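Two structures of NAD-dependent epimerase/dehydratase from Veillonella parvula compared at one contact. The protein is probably an NADP-dependent oxidoreductase of the short-chain dehydrogenase/reductase type, built on a Rossmann fold. Structure 1 is PDB 4HNH (chain A, 1.58 Å), residues V106-L111 and W122-L127; structure 2 is PDB 4HNG (chain B, 1.50 Å), residues V106-L111 and W122-L127. One frame, after least-squares fit of the local backbone (RMSD 0.24 Å); residues are numbered along the deposited sequences.

Structure 1 (4HNH); sequences VSMAGL and WTFDNL. With NAP (NADP nicotinamide-adenine-dinucleotide phosphate), chain C; FMT (formic acid), chain D.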
loop_
_atom_site.group_PDB
_atom_site.type_symbol
_atom_site.label_atom_id
_atom_site.label_comp_id
_atom_site.label_asym_id
_atom_site.label_seq_id
_atom_site.Cartn_x
_atom_site.Cartn_y
_atom_site.Cartn_z
ATOM N N VAL A 106 0.040 -2.606 0.181
ATOM C CA VAL A 106 -1.430 -2.583 0.172
ATOM C C VAL A 106 -2.018 -3.772 -0.592
ATOM O O VAL A 106 -1.616 -4.063 -1.723
ATOM C CB VAL A 106 -1.992 -1.242 -0.367
ATOM C CG1 VAL A 106 -1.826 -0.150 0.688
ATOM C CG2 VAL A 106 -1.312 -0.851 -1.651
ATOM N N SER A 107 -2.955 -4.458 0.056
ATOM C CA SER A 107 -3.569 -5.673 -0.454
ATOM C C SER A 107 -5.080 -5.514 -0.316
ATOM O O SER A 107 -5.562 -4.486 0.172
ATOM C CB SER A 107 -3.068 -6.884 0.356
ATOM O OG SER A 107 -3.637 -8.120 -0.095
ATOM N N MET A 108 -5.828 -6.515 -0.762
ATOM C CA MET A 108 -7.284 -6.438 -0.715
ATOM C C MET A 108 -7.816 -7.199 0.486
ATOM O O MET A 108 -7.327 -8.270 0.817
ATOM C CB MET A 108 -7.882 -7.033 -1.984
ATOM C CG MET A 108 -7.584 -8.513 -2.139
ATOM S SD MET A 108 -8.671 -9.279 -3.357
ATOM C CE MET A 108 -10.196 -9.418 -2.415
ATOM N N ALA A 109 -8.819 -6.649 1.153
ATOM C CA ALA A 109 -9.422 -7.363 2.272
ATOM C C ALA A 109 -10.357 -8.449 1.746
ATOM O O ALA A 109 -10.804 -8.381 0.599
ATOM C CB ALA A 109 -10.196 -6.376 3.165
ATOM N N GLY A 110 -10.645 -9.444 2.579
ATOM C CA GLY A 110 -11.618 -10.469 2.239
ATOM C C GLY A 110 -11.066 -11.825 1.826
ATOM O O GLY A 110 -11.823 -12.803 1.770
ATOM N N LEU A 111 -9.769 -11.898 1.537
ATOM C CA LEU A 111 -9.132 -13.137 1.066
ATOM C C LEU A 111 -9.262 -14.294 2.038
ATOM O O LEU A 111 -9.231 -15.460 1.640
ATOM C CB LEU A 111 -7.633 -12.921 0.811
ATOM C CG LEU A 111 -7.227 -11.885 -0.228
ATOM C CD1 LEU A 111 -5.723 -11.914 -0.444
ATOM C CD2 LEU A 111 -7.960 -12.148 -1.521
ATOM N N TRP A 122 -21.051 -10.129 -2.416
ATOM C CA TRP A 122 -21.006 -9.017 -3.356
ATOM C C TRP A 122 -19.575 -8.789 -3.853
ATOM O O TRP A 122 -19.337 -8.613 -5.058
ATOM C CB TRP A 122 -21.539 -7.737 -2.705
ATOM C CG TRP A 122 -21.821 -6.642 -3.708
ATOM C CD1 TRP A 122 -23.024 -6.339 -4.261
ATOM C CD2 TRP A 122 -20.874 -5.729 -4.278
ATOM N NE1 TRP A 122 -22.895 -5.292 -5.141
ATOM C CE2 TRP A 122 -21.584 -4.898 -5.171
ATOM C CE3 TRP A 122 -19.499 -5.538 -4.129
ATOM C CZ2 TRP A 122 -20.965 -3.888 -5.907
ATOM C CZ3 TRP A 122 -18.886 -4.529 -4.860
ATOM C CH2 TRP A 122 -19.622 -3.719 -5.735
ATOM N N THR A 123 -18.626 -8.813 -2.927
ATOM C CA THR A 123 -17.238 -8.531 -3.247
ATOM C C THR A 123 -16.700 -9.478 -4.310
ATOM O O THR A 123 -16.123 -9.049 -5.314
ATOM C CB THR A 123 -16.372 -8.596 -1.988
ATOM O OG1 THR A 123 -16.701 -7.470 -1.173
ATOM C CG2 THR A 123 -14.894 -8.535 -2.340
ATOM N N PHE A 124 -16.900 -10.769 -4.102
ATOM C CA PHE A 124 -16.349 -11.739 -5.039
ATOM C C PHE A 124 -17.152 -11.853 -6.333
ATOM O O PHE A 124 -16.635 -12.335 -7.343
ATOM C CB PHE A 124 -16.098 -13.080 -4.348
ATOM C CG PHE A 124 -15.044 -12.987 -3.280
ATOM C CD1 PHE A 124 -13.798 -12.458 -3.580
ATOM C CD2 PHE A 124 -15.312 -13.366 -1.974
ATOM C CE1 PHE A 124 -12.825 -12.340 -2.612
ATOM C CE2 PHE A 124 -14.346 -13.251 -0.998
ATOM C CZ PHE A 124 -13.098 -12.729 -1.315
ATOM N N ASP A 125 -18.409 -11.403 -6.312
ATOM C CA ASP A 125 -19.169 -11.297 -7.549
ATOM C C ASP A 125 -18.613 -10.167 -8.414
ATOM O O ASP A 125 -18.936 -10.069 -9.610
ATOM C CB ASP A 125 -20.655 -11.026 -7.265
ATOM C CG ASP A 125 -21.440 -12.289 -6.890
ATOM O OD1 ASP A 125 -20.885 -13.409 -6.950
ATOM O OD2 ASP A 125 -22.640 -12.154 -6.549
ATOM N N ASN A 126 -17.805 -9.306 -7.808
ATOM C CA ASN A 126 -17.294 -8.111 -8.480
ATOM C C ASN A 126 -15.782 -8.075 -8.633
ATOM O O ASN A 126 -15.202 -7.008 -8.835
ATOM C CB ASN A 126 -17.775 -6.850 -7.758
ATOM C CG ASN A 126 -19.222 -6.527 -8.068
ATOM O OD1 ASN A 126 -19.513 -5.881 -9.073
ATOM N ND2 ASN A 126 -20.138 -7.008 -7.233
ATOM N N LEU A 127 -15.153 -9.243 -8.519
ATOM C CA LEU A 127 -13.720 -9.396 -8.759
ATOM C C LEU A 127 -13.468 -10.663 -9.555
ATOM O O LEU A 127 -14.120 -11.691 -9.327
ATOM C CB LEU A 127 -12.951 -9.491 -7.443
ATOM C CG LEU A 127 -12.973 -8.253 -6.551
ATOM C CD1 LEU A 127 -12.337 -8.558 -5.208
ATOM C CD2 LEU A 127 -12.255 -7.101 -7.238
HETATM P PA NAP C . -3.905 1.765 -8.391
HETATM O O1A NAP C . -4.402 3.115 -8.787
HETATM O O2A NAP C . -4.233 0.856 -9.537
HETATM O O5B NAP C . -2.352 1.792 -8.170
HETATM C C5B NAP C . -1.586 0.635 -8.349
HETATM C C4B NAP C . -0.325 0.994 -9.031
HETATM O O4B NAP C . 0.578 -0.117 -9.007
HETATM C C3B NAP C . -0.571 1.374 -10.468
HETATM O O3B NAP C . -0.219 2.689 -10.690
HETATM C C2B NAP C . 0.284 0.414 -11.226
HETATM O O2B NAP C . 0.991 0.998 -12.305
HETATM C C1B NAP C . 1.275 -0.041 -10.193
HETATM N N9A NAP C . 1.796 -1.316 -10.596
HETATM C C8A NAP C . 1.186 -2.573 -10.457
HETATM N N7A NAP C . 1.982 -3.497 -10.998
HETATM C C5A NAP C . 3.140 -2.873 -11.514
HETATM C C6A NAP C . 4.319 -3.332 -12.188
HETATM N N6A NAP C . 4.496 -4.686 -12.471
HETATM N N1A NAP C . 5.238 -2.428 -12.556
HETATM C C2A NAP C . 5.089 -1.135 -12.286
HETATM N N3A NAP C . 4.002 -0.651 -11.656
HETATM C C4A NAP C . 3.031 -1.477 -11.267
HETATM O O3 NAP C . -4.613 1.203 -7.091
HETATM P PN NAP C . -4.954 2.014 -5.751
HETATM O O1N NAP C . -6.284 2.691 -5.800
HETATM O O2N NAP C . -4.005 3.116 -5.414
HETATM O O5D NAP C . -5.006 0.900 -4.625
HETATM C C5D NAP C . -3.799 0.268 -4.224
HETATM C C4D NAP C . -3.867 -1.260 -4.426
HETATM O O4D NAP C . -4.876 -1.858 -3.670
HETATM C C3D NAP C . -4.067 -1.716 -5.853
HETATM O O3D NAP C . -3.349 -2.863 -6.037
HETATM C C2D NAP C . -5.535 -1.967 -5.902
HETATM O O2D NAP C . -5.865 -2.846 -6.913
HETATM C C1D NAP C . -5.723 -2.558 -4.555
HETATM N N1N NAP C . -7.096 -2.455 -3.999
HETATM C C2N NAP C . -8.116 -1.869 -4.730
HETATM C C3N NAP C . -9.397 -1.765 -4.193
HETATM C C7N NAP C . -10.475 -1.143 -4.966
HETATM O O7N NAP C . -11.536 -0.899 -4.440
HETATM N N7N NAP C . -10.270 -0.801 -6.351
HETATM C C4N NAP C . -9.628 -2.259 -2.863
HETATM C C5N NAP C . -8.516 -2.862 -2.140
HETATM C C6N NAP C . -7.294 -2.935 -2.723
HETATM P P2B NAP C . 0.377 1.326 -13.729
HETATM O O1X NAP C . -0.373 0.200 -14.422
HETATM O O2X NAP C . -0.639 2.454 -13.602
HETATM O O3X NAP C . 1.474 1.768 -14.689
HETATM C C FMT D . -4.610 -10.147 2.148
HETATM O O1 FMT D . -3.470 -10.101 1.686
HETATM O O2 FMT D . -5.547 -9.470 1.724
#
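M108 and G110 meet F124 and L127 where strand 102-108, set between parallel strands 76-79 and 148-158 of the Rossmann sheet, gives way to a loop beside the end of helix 117-125. From CB, the M108 chain extends through CG to SD, 4.2 Å from L127 CD1. A bend at the last torsion (chi3 -76°) then places CE 3.6 Å from L127 CD1, tip to tip, and 3.9 Å from F124 CE1. G110 O lies at the edge of the F124 ring, near its plane, 3.3 Å from CZ. N126 ND2 gives W122 O a nearly straight hydrogen bond (175°). On the strand, V106 has CG1 beside the backbone N (chi1 -75°) and CG2 between N and the carbonyl carbon; its side chain also packs on L154 of strand 148-158. V106 CG2 is 3.7 Å from C5D of NADP. S107 O approaches C6N of the nicotinamide ring.

How the two compare
The side-chain difference lies at V106(A)/V106(B), which touches no residue of 122-127 in either model. V106(A) has chi1 -75° and V106(B) 161°, so the two models place one methyl differently. V106(A) CG1 and V106(B) CG2 share the place beside the backbone N, anti to the carbonyl carbon. The other methyl is V106(A) CG2, between N and carbonyl carbon, in one model and V106(B) CG1, anti to N, in the other. In structure 1 V106(A) CG2 makes a van der Waals contact with C5D of NADP, 3.7 Å away. NADP, which also touches S107(A), is present in structure 1 alone. Structure 2 has a chloride ion in part or all of that place, so the sugar and nicotinamide contacts made by V106(A) and S107(A) are absent there while the site is not empty. A formic acid molecule, probably from the crystallisation liquor, touches S107(A), M108(A) and L111(A) in structure 1 only. The compared CA atoms coincide within the error, and the side chains of S107(A), M108(A), L111(A), F124(A) and L127(A) keep their places in chain B. M108(A) touches F124(A) and L127(A), and G110(A) and L111(A) touch F124(A), as do their counterparts. The bond from N126(A) ND2 to W122(A) O recurs between N126(B) and W122(B).

Structure 2 (4HNG); sequences VSMAGL and WTFDNL.
L127 and F124 receive the end of the M108 side chain, and the G110 carbonyl meets F124. Starting at CB, the M108 chain runs outstretched through CG to SD, which stands 4.1 Å from L127 CD1. The chain turns at its last torsion (chi3 -75°), bringing the methyl CE 3.6 Å from L127 CD1, tip to tip, and 4.0 Å from F124 CE1. G110 O lies at the edge of the F124 ring, near its plane, with 3.5 Å to CZ. A nearly straight hydrogen bond (175°) runs from N126 ND2 to W122 O. On the strand, V106 has CG1 anti to the backbone N (chi1 161°) and CG2 beside that N; its side chain also packs on L154 of strand 148-158.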
loop_
_atom_site.group_PDB
_atom_site.type_symbol
_atom_site.label_atom_id
_atom_site.label_comp_id
_atom_site.label_asym_id
_atom_site.label_seq_id
_atom_site.Cartn_x
_atom_site.Cartn_y
_atom_site.Cartn_z
ATOM N N VAL B 106 0.049 -2.861 0.082
ATOM C CA VAL B 106 -1.402 -2.761 -0.003
ATOM C C VAL B 106 -2.024 -3.981 -0.666
ATOM O O VAL B 106 -1.693 -4.327 -1.809
ATOM C CB VAL B 106 -1.809 -1.494 -0.747
ATOM C CG1 VAL B 106 -3.244 -1.600 -1.243
ATOM C CG2 VAL B 106 -1.623 -0.280 0.156
ATOM N N SER B 107 -2.938 -4.620 0.057
ATOM C CA SER B 107 -3.613 -5.818 -0.423
ATOM C C SER B 107 -5.116 -5.596 -0.327
ATOM O O SER B 107 -5.575 -4.503 -0.031
ATOM C CB SER B 107 -3.149 -7.015 0.417
ATOM O OG SER B 107 -3.746 -8.233 -0.008
ATOM N N MET B 108 -5.895 -6.612 -0.661
ATOM C CA MET B 108 -7.338 -6.460 -0.590
ATOM C C MET B 108 -7.916 -7.199 0.597
ATOM O O MET B 108 -7.496 -8.310 0.926
ATOM C CB MET B 108 -8.008 -6.963 -1.866
ATOM C CG MET B 108 -7.693 -8.404 -2.250
ATOM S SD MET B 108 -8.814 -9.075 -3.513
ATOM C CE MET B 108 -10.289 -9.337 -2.521
ATOM N N ALA B 109 -8.898 -6.579 1.241
ATOM C CA ALA B 109 -9.605 -7.243 2.313
ATOM C C ALA B 109 -10.529 -8.328 1.738
ATOM O O ALA B 109 -11.036 -8.201 0.620
ATOM C CB ALA B 109 -10.406 -6.217 3.121
ATOM N N GLY B 110 -10.719 -9.400 2.512
ATOM C CA GLY B 110 -11.662 -10.457 2.159
ATOM C C GLY B 110 -11.032 -11.808 1.854
ATOM O O GLY B 110 -11.732 -12.835 1.817
ATOM N N LEU B 111 -9.721 -11.822 1.624
ATOM C CA LEU B 111 -9.053 -13.054 1.205
ATOM C C LEU B 111 -9.063 -14.145 2.280
ATOM O O LEU B 111 -9.015 -15.333 1.961
ATOM C CB LEU B 111 -7.615 -12.760 0.772
ATOM C CG LEU B 111 -7.454 -11.814 -0.421
ATOM C CD1 LEU B 111 -5.983 -11.601 -0.695
ATOM C CD2 LEU B 111 -8.144 -12.409 -1.644
ATOM N N TRP B 122 -20.907 -10.190 -2.418
ATOM C CA TRP B 122 -20.916 -9.076 -3.363
ATOM C C TRP B 122 -19.502 -8.800 -3.863
ATOM O O TRP B 122 -19.283 -8.618 -5.062
ATOM C CB TRP B 122 -21.516 -7.806 -2.749
ATOM C CG TRP B 122 -21.709 -6.712 -3.761
ATOM C CD1 TRP B 122 -22.836 -6.456 -4.478
ATOM C CD2 TRP B 122 -20.739 -5.751 -4.186
ATOM N NE1 TRP B 122 -22.635 -5.388 -5.320
ATOM C CE2 TRP B 122 -21.353 -4.936 -5.159
ATOM C CE3 TRP B 122 -19.409 -5.494 -3.835
ATOM C CZ2 TRP B 122 -20.685 -3.887 -5.790
ATOM C CZ3 TRP B 122 -18.748 -4.451 -4.462
ATOM C CH2 TRP B 122 -19.387 -3.660 -5.425
ATOM N N THR B 123 -18.549 -8.779 -2.943
ATOM C CA THR B 123 -17.149 -8.536 -3.280
ATOM C C THR B 123 -16.629 -9.521 -4.319
ATOM O O THR B 123 -16.070 -9.120 -5.338
ATOM C CB THR B 123 -16.264 -8.622 -2.036
ATOM O OG1 THR B 123 -16.578 -7.533 -1.160
ATOM C CG2 THR B 123 -14.781 -8.577 -2.410
ATOM N N PHE B 124 -16.818 -10.811 -4.068
ATOM C CA PHE B 124 -16.255 -11.824 -4.961
ATOM C C PHE B 124 -17.036 -12.069 -6.255
ATOM O O PHE B 124 -16.537 -12.729 -7.166
ATOM C CB PHE B 124 -15.938 -13.114 -4.195
ATOM C CG PHE B 124 -14.789 -12.953 -3.246
ATOM C CD1 PHE B 124 -13.497 -12.840 -3.734
ATOM C CD2 PHE B 124 -14.996 -12.876 -1.884
ATOM C CE1 PHE B 124 -12.431 -12.664 -2.882
ATOM C CE2 PHE B 124 -13.932 -12.700 -1.021
ATOM C CZ PHE B 124 -12.646 -12.601 -1.520
ATOM N N ASP B 125 -18.242 -11.516 -6.339
ATOM C CA ASP B 125 -18.992 -11.489 -7.588
ATOM C C ASP B 125 -18.642 -10.249 -8.402
ATOM O O ASP B 125 -19.130 -10.075 -9.520
ATOM C CB ASP B 125 -20.491 -11.489 -7.304
ATOM C CG ASP B 125 -21.142 -12.814 -7.618
ATOM O OD1 ASP B 125 -20.882 -13.366 -8.711
ATOM O OD2 ASP B 125 -21.920 -13.301 -6.770
ATOM N N ASN B 126 -17.798 -9.387 -7.835
ATOM C CA ASN B 126 -17.436 -8.143 -8.501
ATOM C C ASN B 126 -15.943 -7.927 -8.673
ATOM O O ASN B 126 -15.489 -6.794 -8.834
ATOM C CB ASN B 126 -18.073 -6.948 -7.796
ATOM C CG ASN B 126 -19.546 -6.828 -8.106
ATOM O OD1 ASN B 126 -19.932 -6.273 -9.139
ATOM N ND2 ASN B 126 -20.381 -7.371 -7.227
ATOM N N LEU B 127 -15.189 -9.022 -8.629
ATOM C CA LEU B 127 -13.754 -8.993 -8.906
ATOM C C LEU B 127 -13.442 -10.148 -9.834
ATOM O O LEU B 127 -14.027 -11.225 -9.695
ATOM C CB LEU B 127 -12.947 -9.168 -7.623
ATOM C CG LEU B 127 -12.988 -8.007 -6.630
ATOM C CD1 LEU B 127 -12.455 -8.450 -5.272
ATOM C CD2 LEU B 127 -12.196 -6.823 -7.162
#